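PDB 5CHO: flavin reductase from Uncultured bacterium, which probably uses NAD(P)H to reduce flavin, supplying reduced FAD to the partner tryptophan halogenase of a two-component system. Local coordinates for residues P58-F66 and V78-S89; L101-L110 and R176-F186. All blocks are in the same frame, centred on the assembly; numbering follows the deposited sequence.

Interaction 1: P58-F66 and V78-S89; sequences PHAMTANSF and VCVECDAAMHGS. With FAD (flavin-adenine dinucleotide), chain I.
Met-61 and Met-86 make the tight part of this contact, strand 59-63 against helix 85-89. Their CG atoms meet at 3.6 Å, and both chains are bent beyond CG. Met-61 turns its CE onto Val-80 CG1, also touching the pyrimidine end of the flavin, while Met-86 runs counter to the His-59 side chain, its CE by His-59 CD2 and tucked against Ala-60 CA. At the other end Ser-65 OG sits between its backbone N and carbonyl carbon (chi1 63°), placed to accept a 2.7 Å bond from Cys-79 N; FAD O4 lies equally near that hydroxyl. The contact is looser toward Ala-85, partly exposed, whose CB stays 4.0 Å from His-59 NE2. Between the segments lies the cofactor. Cys-79 O accepts a hydrogen bond from flavin N3 at 2.6 Å, Glu-81 N points almost straight at O2 (177°), and Asn-64 N reaches N5 at 3.0 Å. The diphosphate rests on the start of the helix, where Met-86 N holds O2P, and His-59 NE2 gives O1P an in-plane bond of 2.7 Å. Backbone groups thus read the flavin edge, while these N-H donors, with Arg-117 and Arg-119 also bonding FAD, would probably help to stabilise the diphosphate charge.

Interaction 2: L101-L110 and R176-F186; sequences LAADQQHVAL and RDALVYHSGQF. With FAD (flavin-adenine dinucleotide), chain I.
Leu-179 turns CG away from its own N (chi1 -173°), which carries CD2 under the first turn of helix 106-110, meeting Ala-109 CB at 3.8 Å. Phe-186, with CG anti to the carbonyl carbon (chi1 -73°), lies by the same helix: Leu-110 CD2 comes to its CE1 at 3.7 Å, and the Gln-106 amide, tilted 22° from the ring plane, brings OE1 to CB. Beside these side chains Ala-102 and Ala-178 form a single beta bridge, flanked by Leu-179 N to Leu-101 O (3.2 Å) and Ala-103 N to Asp-177 O (2.8 Å). This joins the turn leading into the helix to strand 178-182, which pairs with 185-189 as a hairpin in the antiparallel sheet of the flavin reductase domain. Arg-176 NH1 forms a salt bridge with Asp-104 OD2 (3.0 Å); OD2 lies in the guanidinium plane, whereas NH1 approaches from above the carboxylate plane, and Ala-102 CB lies over the rim of one guanidinium face. Replacing Arg-176 with a leucine would probably leave the Asp-104 carboxylate without its mate and Gly-142 O without this donor. FAD C7M sits over a face of the Tyr-181 ring, and FAD C8M meets Phe-186 CZ, at the ring edge, at 3.7 Å.

How the interactions relate
Interactions 1 and 2 meet the same FAD at different places, their centres about 18 Å apart. Interaction 1 holds the polar pyrimidine edge and the diphosphate, whereas interaction 2 supplies aromatic rings to the methyl groups at the far end of the isoalloxazine. Directly between them, Thr-62 OG1 of 58-66 probably hydrogen-bonds Ala-109 O of 101-110 at 2.7 Å, tying strand 59-63 to the helix that covers Leu-179. Asn-64 also packs on the Tyr-181 ring, next to the flavin. Strand 46-53 pairs with both 59-63 and 178-182, so one sheet carries both contacts, and each also touches the second subunit of the dimer.

Interaction 1: P58-F66 and V78-S89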
loop_
_atom_site.group_PDB
_atom_site.type_symbol
_atom_site.label_atom_id
_atom_site.label_comp_id
_atom_site.label_asym_id
_atom_site.label_seq_id
_atom_site.Cartn_x
_atom_site.Cartn_y
_atom_site.Cartn_z
ATOM N N PRO A 58 -15.042 -12.134 17.452
ATOM C CA PRO A 58 -14.069 -12.213 16.356
ATOM C C PRO A 58 -14.676 -11.750 15.038
ATOM O O PRO A 58 -15.858 -11.977 14.764
ATOM C CB PRO A 58 -13.706 -13.697 16.299
ATOM C CG PRO A 58 -13.999 -14.221 17.644
ATOM C CD PRO A 58 -15.112 -13.388 18.218
ATOM N N HIS A 59 -13.853 -11.107 14.225
ATOM C CA HIS A 59 -14.319 -10.521 12.984
ATOM C C HIS A 59 -13.183 -10.478 11.975
ATOM O O HIS A 59 -12.013 -10.551 12.345
ATOM C CB HIS A 59 -14.861 -9.115 13.241
ATOM C CG HIS A 59 -15.552 -8.505 12.064
ATOM N ND1 HIS A 59 -16.410 -9.220 11.253
ATOM C CD2 HIS A 59 -15.495 -7.259 11.542
ATOM C CE1 HIS A 59 -16.862 -8.433 10.294
ATOM N NE2 HIS A 59 -16.320 -7.235 10.447
ATOM N N ALA A 60 -13.534 -10.359 10.701
ATOM C CA ALA A 60 -12.543 -10.286 9.638
ATOM C C ALA A 60 -13.056 -9.429 8.493
ATOM O O ALA A 60 -14.267 -9.306 8.292
ATOM C CB ALA A 60 -12.188 -11.676 9.143
ATOM N N MET A 61 -12.123 -8.834 7.757
ATOM C CA MET A 61 -12.445 -8.029 6.588
ATOM C C MET A 61 -11.271 -8.059 5.615
ATOM O O MET A 61 -10.118 -8.247 6.010
ATOM C CB MET A 61 -12.775 -6.585 6.985
ATOM C CG MET A 61 -11.619 -5.836 7.634
ATOM S SD MET A 61 -10.764 -4.665 6.562
ATOM C CE MET A 61 -11.937 -3.320 6.476
ATOM N N THR A 62 -11.583 -7.879 4.338
ATOM C CA THR A 62 -10.576 -7.910 3.295
ATOM C C THR A 62 -10.001 -6.509 3.095
ATOM O O THR A 62 -10.738 -5.530 2.979
ATOM C CB THR A 62 -11.156 -8.445 1.974
ATOM O OG1 THR A 62 -11.509 -9.825 2.124
ATOM C CG2 THR A 62 -10.150 -8.294 0.845
ATOM N N ALA A 63 -8.678 -6.424 3.070
ATOM C CA ALA A 63 -7.992 -5.141 2.937
ATOM C C ALA A 63 -6.791 -5.248 2.009
ATOM O O ALA A 63 -6.029 -6.209 2.087
ATOM C CB ALA A 63 -7.556 -4.634 4.297
ATOM N N ASN A 64 -6.640 -4.264 1.125
ATOM C CA ASN A 64 -5.456 -4.159 0.276
ATOM C C ASN A 64 -4.679 -2.873 0.562
ATOM O O ASN A 64 -3.696 -2.566 -0.113
ATOM C CB ASN A 64 -5.844 -4.241 -1.209
ATOM C CG ASN A 64 -6.419 -2.939 -1.750
ATOM O OD1 ASN A 64 -6.967 -2.123 -1.007
ATOM N ND2 ASN A 64 -6.317 -2.754 -3.064
ATOM N N SER A 65 -5.126 -2.129 1.571
ATOM C CA SER A 65 -4.459 -0.894 1.968
ATOM C C SER A 65 -3.298 -1.174 2.922
ATOM O O SER A 65 -2.702 -0.250 3.477
ATOM C CB SER A 65 -5.448 0.064 2.633
ATOM O OG SER A 65 -5.966 -0.497 3.828
ATOM N N PHE A 66 -2.990 -2.453 3.111
ATOM C CA PHE A 66 -1.903 -2.857 3.989
ATOM C C PHE A 66 -0.567 -2.359 3.447
ATOM O O PHE A 66 -0.281 -2.497 2.259
ATOM C CB PHE A 66 -1.881 -4.377 4.146
ATOM C CG PHE A 66 -0.706 -4.890 4.934
ATOM C CD1 PHE A 66 -0.742 -4.936 6.315
ATOM C CD2 PHE A 66 0.434 -5.329 4.287
ATOM C CE1 PHE A 66 0.339 -5.414 7.033
ATOM C CE2 PHE A 66 1.517 -5.805 4.997
ATOM C CZ PHE A 66 1.472 -5.847 6.371
ATOM N N VAL A 78 -2.967 -0.076 8.006
ATOM C CA VAL A 78 -4.088 -0.401 7.137
ATOM C C VAL A 78 -5.066 0.758 7.185
ATOM O O VAL A 78 -5.165 1.439 8.206
ATOM C CB VAL A 78 -4.814 -1.694 7.566
ATOM C CG1 VAL A 78 -3.909 -2.910 7.405
ATOM C CG2 VAL A 78 -5.307 -1.579 9.009
ATOM N N CYS A 79 -5.779 0.991 6.087
ATOM C CA CYS A 79 -6.796 2.035 6.053
ATOM C C CYS A 79 -8.179 1.404 6.065
ATOM O O CYS A 79 -8.509 0.599 5.194
ATOM C CB CYS A 79 -6.627 2.923 4.823
ATOM S SG CYS A 79 -4.988 3.661 4.685
ATOM N N VAL A 80 -8.983 1.772 7.057
ATOM C CA VAL A 80 -10.312 1.199 7.219
ATOM C C VAL A 80 -11.390 2.276 7.204
ATOM O O VAL A 80 -11.320 3.268 7.931
ATOM C CB VAL A 80 -10.411 0.385 8.525
ATOM C CG1 VAL A 80 -11.768 -0.300 8.631
ATOM C CG2 VAL A 80 -9.289 -0.636 8.582
ATOM N N GLU A 81 -12.375 2.055 6.341
ATOM C CA GLU A 81 -13.562 2.893 6.219
ATOM C C GLU A 81 -14.188 3.205 7.575
ATOM O O GLU A 81 -14.313 2.321 8.418
ATOM C CB GLU A 81 -14.584 2.182 5.335
ATOM C CG GLU A 81 -15.418 3.075 4.456
ATOM C CD GLU A 81 -16.561 2.314 3.824
ATOM O OE1 GLU A 81 -16.341 1.161 3.396
ATOM O OE2 GLU A 81 -17.682 2.861 3.758
ATOM N N CYS A 82 -14.568 4.462 7.782
ATOM C CA CYS A 82 -15.153 4.881 9.051
ATOM C C CYS A 82 -16.444 4.123 9.345
ATOM O O CYS A 82 -16.704 3.753 10.489
ATOM C CB CYS A 82 -15.419 6.388 9.061
ATOM S SG CYS A 82 -13.973 7.388 9.540
ATOM N N ASP A 83 -17.249 3.901 8.310
ATOM C CA ASP A 83 -18.534 3.227 8.460
ATOM C C ASP A 83 -18.436 1.706 8.516
ATOM O O ASP A 83 -19.449 1.027 8.695
ATOM C CB ASP A 83 -19.451 3.596 7.294
ATOM C CG ASP A 83 -19.698 5.084 7.191
ATOM O OD1 ASP A 83 -19.545 5.787 8.210
ATOM O OD2 ASP A 83 -20.041 5.552 6.083
ATOM N N ALA A 84 -17.229 1.167 8.379
ATOM C CA ALA A 84 -17.059 -0.279 8.396
ATOM C C ALA A 84 -16.980 -0.794 9.823
ATOM O O ALA A 84 -16.452 -0.124 10.706
ATOM C CB ALA A 84 -15.817 -0.674 7.607
ATOM N N ALA A 85 -17.500 -1.998 10.032
ATOM C CA ALA A 85 -17.558 -2.592 11.358
ATOM C C ALA A 85 -16.167 -2.812 11.947
ATOM O O ALA A 85 -15.977 -2.701 13.161
ATOM C CB ALA A 85 -18.331 -3.904 11.309
ATOM N N MET A 86 -15.196 -3.139 11.100
ATOM C CA MET A 86 -13.847 -3.408 11.586
ATOM C C MET A 86 -13.225 -2.155 12.199
ATOM O O MET A 86 -12.374 -2.249 13.077
ATOM C CB MET A 86 -12.951 -3.944 10.464
ATOM C CG MET A 86 -11.570 -4.365 10.948
ATOM S SD MET A 86 -11.640 -5.669 12.195
ATOM C CE MET A 86 -11.851 -7.126 11.185
ATOM N N HIS A 87 -13.661 -0.989 11.732
ATOM C CA HIS A 87 -13.206 0.285 12.287
ATOM C C HIS A 87 -13.453 0.297 13.797
ATOM O O HIS A 87 -12.581 0.671 14.584
ATOM C CB HIS A 87 -13.923 1.449 11.598
ATOM C CG HIS A 87 -13.355 2.800 11.924
ATOM N ND1 HIS A 87 -13.519 3.405 13.146
ATOM C CD2 HIS A 87 -12.628 3.657 11.167
ATOM C CE1 HIS A 87 -12.920 4.589 13.132
ATOM N NE2 HIS A 87 -12.376 4.762 11.946
ATOM N N GLY A 88 -14.651 -0.117 14.192
ATOM C CA GLY A 88 -14.993 -0.219 15.599
ATOM C C GLY A 88 -14.291 -1.360 16.318
ATOM O O GLY A 88 -13.812 -1.182 17.439
ATOM N N SER A 89 -14.230 -2.528 15.678
ATOM C CA SER A 89 -13.573 -3.698 16.265
ATOM C C SER A 89 -12.096 -3.442 16.562
ATOM O O SER A 89 -11.570 -3.874 17.590
ATOM C CB SER A 89 -13.706 -4.918 15.346
ATOM O OG SER A 89 -15.037 -5.097 14.897
HETATM P PA FAD I . -18.959 -3.491 6.904
HETATM O O1A FAD I . -19.790 -3.524 8.155
HETATM O O2A FAD I . -19.204 -4.696 6.083
HETATM O O5B FAD I . -19.343 -2.188 6.023
HETATM C C5B FAD I . -18.725 -2.032 4.740
HETATM C C4B FAD I . -19.463 -0.916 3.912
HETATM O O4B FAD I . -20.628 -1.342 3.565
HETATM C C3B FAD I . -19.690 0.314 4.782
HETATM O O3B FAD I . -19.474 1.479 4.060
HETATM C C2B FAD I . -21.149 0.225 5.225
HETATM O O2B FAD I . -21.786 1.614 5.246
HETATM C C1B FAD I . -21.746 -0.486 4.336
HETATM N N9A FAD I . -22.660 -1.371 4.960
HETATM C C8A FAD I . -22.471 -2.681 5.251
HETATM N N7A FAD I . -23.599 -3.142 5.849
HETATM C C5A FAD I . -24.481 -2.114 5.927
HETATM C C6A FAD I . -25.765 -2.023 6.443
HETATM N N6A FAD I . -26.666 -2.974 7.076
HETATM N N1A FAD I . -26.433 -0.848 6.387
HETATM C C2A FAD I . -25.846 0.258 5.829
HETATM N N3A FAD I . -24.574 0.174 5.326
HETATM C C4A FAD I . -23.897 -1.016 5.376
HETATM N N1 FAD I . -12.200 -1.779 2.872
HETATM C C2 FAD I . -11.469 -0.856 3.739
HETATM O O2 FAD I . -12.071 -0.200 4.597
HETATM N N3 FAD I . -10.027 -0.698 3.586
HETATM C C4 FAD I . -9.337 -1.452 2.589
HETATM O O4 FAD I . -8.200 -1.326 2.475
HETATM C C4X FAD I . -10.098 -2.393 1.707
HETATM N N5 FAD I . -9.429 -3.157 0.700
HETATM C C5X FAD I . -10.187 -4.097 -0.164
HETATM C C6 FAD I . -9.518 -4.861 -1.167
HETATM C C7 FAD I . -10.242 -5.740 -1.983
HETATM C C7M FAD I . -9.210 -6.399 -2.948
HETATM C C8 FAD I . -11.621 -5.863 -1.797
HETATM C C8M FAD I . -12.311 -6.879 -2.768
HETATM C C9 FAD I . -12.272 -5.112 -0.810
HETATM C C9A FAD I . -11.561 -4.223 0.008
HETATM N N10 FAD I . -12.257 -3.448 1.032
HETATM C C10 FAD I . -11.512 -2.534 1.875
HETATM C "C1'" FAD I . -13.732 -3.566 1.230
HETATM C "C2'" FAD I . -14.039 -4.326 2.535
HETATM O "O2'" FAD I . -13.404 -5.568 2.503
HETATM C "C3'" FAD I . -15.536 -4.502 2.636
HETATM O "O3'" FAD I . -16.138 -3.250 2.750
HETATM C "C4'" FAD I . -15.900 -5.353 3.857
HETATM O "O4'" FAD I . -17.215 -5.725 3.770
HETATM C "C5'" FAD I . -15.692 -4.534 5.148
HETATM O "O5'" FAD I . -16.041 -5.328 6.276
HETATM P P FAD I . -16.500 -4.597 7.645
HETATM O O1P FAD I . -17.285 -5.568 8.487
HETATM O O2P FAD I . -15.270 -4.092 8.409
HETATM O O3P FAD I . -17.416 -3.379 7.263
#

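Interaction 2: L101-L110 and R176-F186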
loop_
_atom_site.group_PDB
_atom_site.type_symbol
_atom_site.label_atom_id
_atom_site.label_comp_id
_atom_site.label_asym_id
_atom_site.label_seq_id
_atom_site.Cartn_x
_atom_site.Cartn_y
_atom_site.Cartn_z
ATOM N N LEU A 101 -2.642 -12.923 1.315
ATOM C CA LEU A 101 -3.336 -14.014 0.642
ATOM C C LEU A 101 -2.618 -14.548 -0.585
ATOM O O LEU A 101 -2.115 -13.791 -1.416
ATOM C CB LEU A 101 -4.743 -13.566 0.243
ATOM C CG LEU A 101 -5.674 -13.226 1.410
ATOM C CD1 LEU A 101 -7.032 -12.800 0.884
ATOM C CD2 LEU A 101 -5.807 -14.402 2.378
ATOM N N ALA A 102 -2.589 -15.875 -0.680
ATOM C CA ALA A 102 -2.104 -16.571 -1.865
ATOM C C ALA A 102 -3.139 -16.507 -2.981
ATOM O O ALA A 102 -4.299 -16.170 -2.745
ATOM C CB ALA A 102 -1.769 -18.010 -1.532
ATOM N N ALA A 103 -2.715 -16.858 -4.191
ATOM C CA ALA A 103 -3.553 -16.734 -5.377
ATOM C C ALA A 103 -4.771 -17.666 -5.352
ATOM O O ALA A 103 -5.806 -17.351 -5.942
ATOM C CB ALA A 103 -2.714 -16.997 -6.623
ATOM N N ASP A 104 -4.648 -18.805 -4.674
ATOM C CA ASP A 104 -5.761 -19.748 -4.560
ATOM C C ASP A 104 -6.674 -19.427 -3.374
ATOM O O ASP A 104 -7.444 -20.276 -2.926
ATOM C CB ASP A 104 -5.245 -21.187 -4.446
ATOM C CG ASP A 104 -4.353 -21.405 -3.237
ATOM O OD1 ASP A 104 -4.237 -20.495 -2.391
ATOM O OD2 ASP A 104 -3.772 -22.506 -3.122
ATOM N N GLN A 105 -6.591 -18.194 -2.883
ATOM C CA GLN A 105 -7.413 -17.743 -1.763
ATOM C C GLN A 105 -8.241 -16.539 -2.179
ATOM O O GLN A 105 -8.669 -15.744 -1.343
ATOM C CB GLN A 105 -6.540 -17.390 -0.564
ATOM C CG GLN A 105 -5.792 -18.561 0.018
ATOM C CD GLN A 105 -4.934 -18.163 1.198
ATOM O OE1 GLN A 105 -4.143 -17.224 1.116
ATOM N NE2 GLN A 105 -5.109 -18.852 2.315
ATOM N N GLN A 106 -8.456 -16.416 -3.482
ATOM C CA GLN A 106 -9.338 -15.401 -4.033
ATOM C C GLN A 106 -10.716 -15.452 -3.385
ATOM O O GLN A 106 -11.332 -14.416 -3.132
ATOM C CB GLN A 106 -9.461 -15.590 -5.541
ATOM C CG GLN A 106 -10.413 -14.632 -6.220
ATOM C CD GLN A 106 -10.337 -14.718 -7.733
ATOM O OE1 GLN A 106 -9.256 -14.831 -8.313
ATOM N NE2 GLN A 106 -11.490 -14.679 -8.379
ATOM N N HIS A 107 -11.192 -16.665 -3.125
ATOM C CA HIS A 107 -12.527 -16.846 -2.580
ATOM C C HIS A 107 -12.591 -16.282 -1.161
ATOM O O HIS A 107 -13.629 -15.781 -0.735
ATOM C CB HIS A 107 -12.936 -18.327 -2.606
ATOM C CG HIS A 107 -12.076 -19.222 -1.772
ATOM N ND1 HIS A 107 -10.790 -19.572 -2.127
ATOM C CD2 HIS A 107 -12.331 -19.871 -0.611
ATOM C CE1 HIS A 107 -10.284 -20.377 -1.211
ATOM N NE2 HIS A 107 -11.201 -20.576 -0.279
ATOM N N VAL A 108 -11.478 -16.359 -0.436
ATOM C CA VAL A 108 -11.389 -15.729 0.881
ATOM C C VAL A 108 -11.483 -14.205 0.781
ATOM O O VAL A 108 -12.175 -13.568 1.576
ATOM C CB VAL A 108 -10.079 -16.088 1.614
ATOM C CG1 VAL A 108 -10.065 -15.461 3.005
ATOM C CG2 VAL A 108 -9.898 -17.597 1.701
ATOM N N ALA A 109 -10.775 -13.628 -0.188
ATOM C CA ALA A 109 -10.794 -12.184 -0.385
ATOM C C ALA A 109 -12.207 -11.722 -0.696
ATOM O O ALA A 109 -12.674 -10.719 -0.155
ATOM C CB ALA A 109 -9.844 -11.774 -1.506
ATOM N N LEU A 110 -12.882 -12.455 -1.575
ATOM C CA LEU A 110 -14.240 -12.099 -1.970
ATOM C C LEU A 110 -15.200 -12.185 -0.794
ATOM O O LEU A 110 -15.950 -11.245 -0.537
ATOM C CB LEU A 110 -14.735 -13.004 -3.098
ATOM C CG LEU A 110 -14.132 -12.706 -4.471
ATOM C CD1 LEU A 110 -14.491 -13.794 -5.482
ATOM C CD2 LEU A 110 -14.557 -11.327 -4.952
ATOM N N ARG A 176 4.450 -19.113 -2.804
ATOM C CA ARG A 176 3.703 -19.663 -3.918
ATOM C C ARG A 176 2.936 -18.516 -4.557
ATOM O O ARG A 176 3.037 -17.378 -4.092
ATOM C CB ARG A 176 2.780 -20.791 -3.463
ATOM C CG ARG A 176 1.908 -20.467 -2.268
ATOM C CD ARG A 176 1.663 -21.692 -1.400
ATOM N NE ARG A 176 0.400 -21.568 -0.681
ATOM C CZ ARG A 176 -0.788 -21.771 -1.242
ATOM N NH1 ARG A 176 -0.872 -22.137 -2.517
ATOM N NH2 ARG A 176 -1.897 -21.625 -0.529
ATOM N N ASP A 177 2.178 -18.809 -5.610
ATOM C CA ASP A 177 1.487 -17.773 -6.371
ATOM C C ASP A 177 0.689 -16.836 -5.477
ATOM O O ASP A 177 -0.010 -17.275 -4.565
ATOM C CB ASP A 177 0.581 -18.416 -7.418
ATOM C CG ASP A 177 1.369 -19.082 -8.526
ATOM O OD1 ASP A 177 2.577 -19.330 -8.327
ATOM O OD2 ASP A 177 0.787 -19.337 -9.598
ATOM N N ALA A 178 0.805 -15.541 -5.757
ATOM C CA ALA A 178 0.232 -14.509 -4.908
ATOM C C ALA A 178 -1.046 -13.933 -5.496
ATOM O O ALA A 178 -1.196 -13.833 -6.714
ATOM C CB ALA A 178 1.249 -13.404 -4.692
ATOM N N LEU A 179 -1.957 -13.541 -4.614
ATOM C CA LEU A 179 -3.186 -12.888 -5.034
ATOM C C LEU A 179 -2.909 -11.412 -5.204
ATOM O O LEU A 179 -2.404 -10.753 -4.295
ATOM C CB LEU A 179 -4.311 -13.114 -4.026
ATOM C CG LEU A 179 -5.688 -12.613 -4.468
ATOM C CD1 LEU A 179 -6.127 -13.309 -5.746
ATOM C CD2 LEU A 179 -6.720 -12.826 -3.366
ATOM N N VAL A 180 -3.247 -10.901 -6.379
ATOM C CA VAL A 180 -3.009 -9.510 -6.704
ATOM C C VAL A 180 -4.297 -8.864 -7.183
ATOM O O VAL A 180 -5.086 -9.484 -7.897
ATOM C CB VAL A 180 -1.896 -9.396 -7.764
ATOM C CG1 VAL A 180 -1.861 -8.012 -8.395
ATOM C CG2 VAL A 180 -0.559 -9.738 -7.125
ATOM N N TYR A 181 -4.502 -7.615 -6.779
ATOM C CA TYR A 181 -5.678 -6.858 -7.171
ATOM C C TYR A 181 -5.253 -5.661 -8.003
ATOM O O TYR A 181 -4.612 -4.739 -7.499
ATOM C CB TYR A 181 -6.464 -6.406 -5.938
ATOM C CG TYR A 181 -7.789 -5.768 -6.261
ATOM C CD1 TYR A 181 -8.811 -6.505 -6.840
ATOM C CD2 TYR A 181 -8.024 -4.429 -5.974
ATOM C CE1 TYR A 181 -10.033 -5.923 -7.136
ATOM C CE2 TYR A 181 -9.239 -3.840 -6.261
ATOM C CZ TYR A 181 -10.239 -4.591 -6.843
ATOM O OH TYR A 181 -11.449 -4.011 -7.137
ATOM N N HIS A 182 -5.612 -5.686 -9.283
ATOM C CA HIS A 182 -5.218 -4.635 -10.214
ATOM C C HIS A 182 -6.275 -4.387 -11.286
ATOM O O HIS A 182 -6.873 -5.329 -11.810
ATOM C CB HIS A 182 -3.895 -4.993 -10.885
ATOM C CG HIS A 182 -3.421 -3.960 -11.854
ATOM N ND1 HIS A 182 -3.434 -4.157 -13.218
ATOM C CD2 HIS A 182 -2.915 -2.719 -11.659
ATOM C CE1 HIS A 182 -2.964 -3.080 -13.821
ATOM N NE2 HIS A 182 -2.639 -2.194 -12.896
ATOM N N SER A 183 -6.499 -3.113 -11.600
ATOM C CA SER A 183 -7.505 -2.709 -12.579
ATOM C C SER A 183 -8.865 -3.283 -12.209
ATOM O O SER A 183 -9.665 -3.624 -13.078
ATOM C CB SER A 183 -7.100 -3.149 -13.995
ATOM O OG SER A 183 -6.288 -2.173 -14.613
ATOM N N GLY A 184 -9.127 -3.380 -10.908
ATOM C CA GLY A 184 -10.384 -3.920 -10.424
ATOM C C GLY A 184 -10.540 -5.405 -10.675
ATOM O O GLY A 184 -11.639 -5.938 -10.550
ATOM N N GLN A 185 -9.441 -6.067 -11.028
ATOM C CA GLN A 185 -9.442 -7.506 -11.277
ATOM C C GLN A 185 -8.572 -8.228 -10.275
ATOM O O GLN A 185 -7.560 -7.692 -9.824
ATOM C CB GLN A 185 -8.931 -7.836 -12.682
ATOM C CG GLN A 185 -9.762 -7.325 -13.840
ATOM C CD GLN A 185 -11.147 -7.929 -13.865
ATOM O OE1 GLN A 185 -11.308 -9.132 -13.653
ATOM N NE2 GLN A 185 -12.148 -7.113 -14.178
ATOM N N PHE A 186 -8.966 -9.450 -9.933
ATOM C CA PHE A 186 -8.095 -10.316 -9.161
ATOM C C PHE A 186 -7.188 -11.052 -10.140
ATOM O O PHE A 186 -7.632 -11.499 -11.201
ATOM C CB PHE A 186 -8.898 -11.287 -8.291
ATOM C CG PHE A 186 -9.560 -10.627 -7.117
ATOM C CD1 PHE A 186 -10.888 -10.242 -7.175
ATOM C CD2 PHE A 186 -8.841 -10.370 -5.963
ATOM C CE1 PHE A 186 -11.489 -9.623 -6.098
ATOM C CE2 PHE A 186 -9.436 -9.753 -4.882
ATOM C CZ PHE A 186 -10.764 -9.378 -4.949
HETATM P PA FAD I . -18.959 -3.491 6.904
HETATM O O1A FAD I . -19.790 -3.524 8.155
HETATM O O2A FAD I . -19.204 -4.696 6.083
HETATM O O5B FAD I . -19.343 -2.188 6.023
HETATM C C5B FAD I . -18.725 -2.032 4.740
HETATM C C4B FAD I . -19.463 -0.916 3.912
HETATM O O4B FAD I . -20.628 -1.342 3.565
HETATM C C3B FAD I . -19.690 0.314 4.782
HETATM O O3B FAD I . -19.474 1.479 4.060
HETATM C C2B FAD I . -21.149 0.225 5.225
HETATM O O2B FAD I . -21.786 1.614 5.246
HETATM C C1B FAD I . -21.746 -0.486 4.336
HETATM N N9A FAD I . -22.660 -1.371 4.960
HETATM C C8A FAD I . -22.471 -2.681 5.251
HETATM N N7A FAD I . -23.599 -3.142 5.849
HETATM C C5A FAD I . -24.481 -2.114 5.927
HETATM C C6A FAD I . -25.765 -2.023 6.443
HETATM N N6A FAD I . -26.666 -2.974 7.076
HETATM N N1A FAD I . -26.433 -0.848 6.387
HETATM C C2A FAD I . -25.846 0.258 5.829
HETATM N N3A FAD I . -24.574 0.174 5.326
HETATM C C4A FAD I . -23.897 -1.016 5.376
HETATM N N1 FAD I . -12.200 -1.779 2.872
HETATM C C2 FAD I . -11.469 -0.856 3.739
HETATM O O2 FAD I . -12.071 -0.200 4.597
HETATM N N3 FAD I . -10.027 -0.698 3.586
HETATM C C4 FAD I . -9.337 -1.452 2.589
HETATM O O4 FAD I . -8.200 -1.326 2.475
HETATM C C4X FAD I . -10.098 -2.393 1.707
HETATM N N5 FAD I . -9.429 -3.157 0.700
HETATM C C5X FAD I . -10.187 -4.097 -0.164
HETATM C C6 FAD I . -9.518 -4.861 -1.167
HETATM C C7 FAD I . -10.242 -5.740 -1.983
HETATM C C7M FAD I . -9.210 -6.399 -2.948
HETATM C C8 FAD I . -11.621 -5.863 -1.797
HETATM C C8M FAD I . -12.311 -6.879 -2.768
HETATM C C9 FAD I . -12.272 -5.112 -0.810
HETATM C C9A FAD I . -11.561 -4.223 0.008
HETATM N N10 FAD I . -12.257 -3.448 1.032
HETATM C C10 FAD I . -11.512 -2.534 1.875
HETATM C "C1'" FAD I . -13.732 -3.566 1.230
HETATM C "C2'" FAD I . -14.039 -4.326 2.535
HETATM O "O2'" FAD I . -13.404 -5.568 2.503
HETATM C "C3'" FAD I . -15.536 -4.502 2.636
HETATM O "O3'" FAD I . -16.138 -3.250 2.750
HETATM C "C4'" FAD I . -15.900 -5.353 3.857
HETATM O "O4'" FAD I . -17.215 -5.725 3.770
HETATM C "C5'" FAD I . -15.692 -4.534 5.148
HETATM O "O5'" FAD I . -16.041 -5.328 6.276
HETATM P P FAD I . -16.500 -4.597 7.645
HETATM O O1P FAD I . -17.285 -5.568 8.487
HETATM O O2P FAD I . -15.270 -4.092 8.409
HETATM O O3P FAD I . -17.416 -3.379 7.263
HETATM O O HOH W 1 -1.511 -11.104 -1.875
HETATM O O HOH W 2 -1.657 -19.669 -4.571
#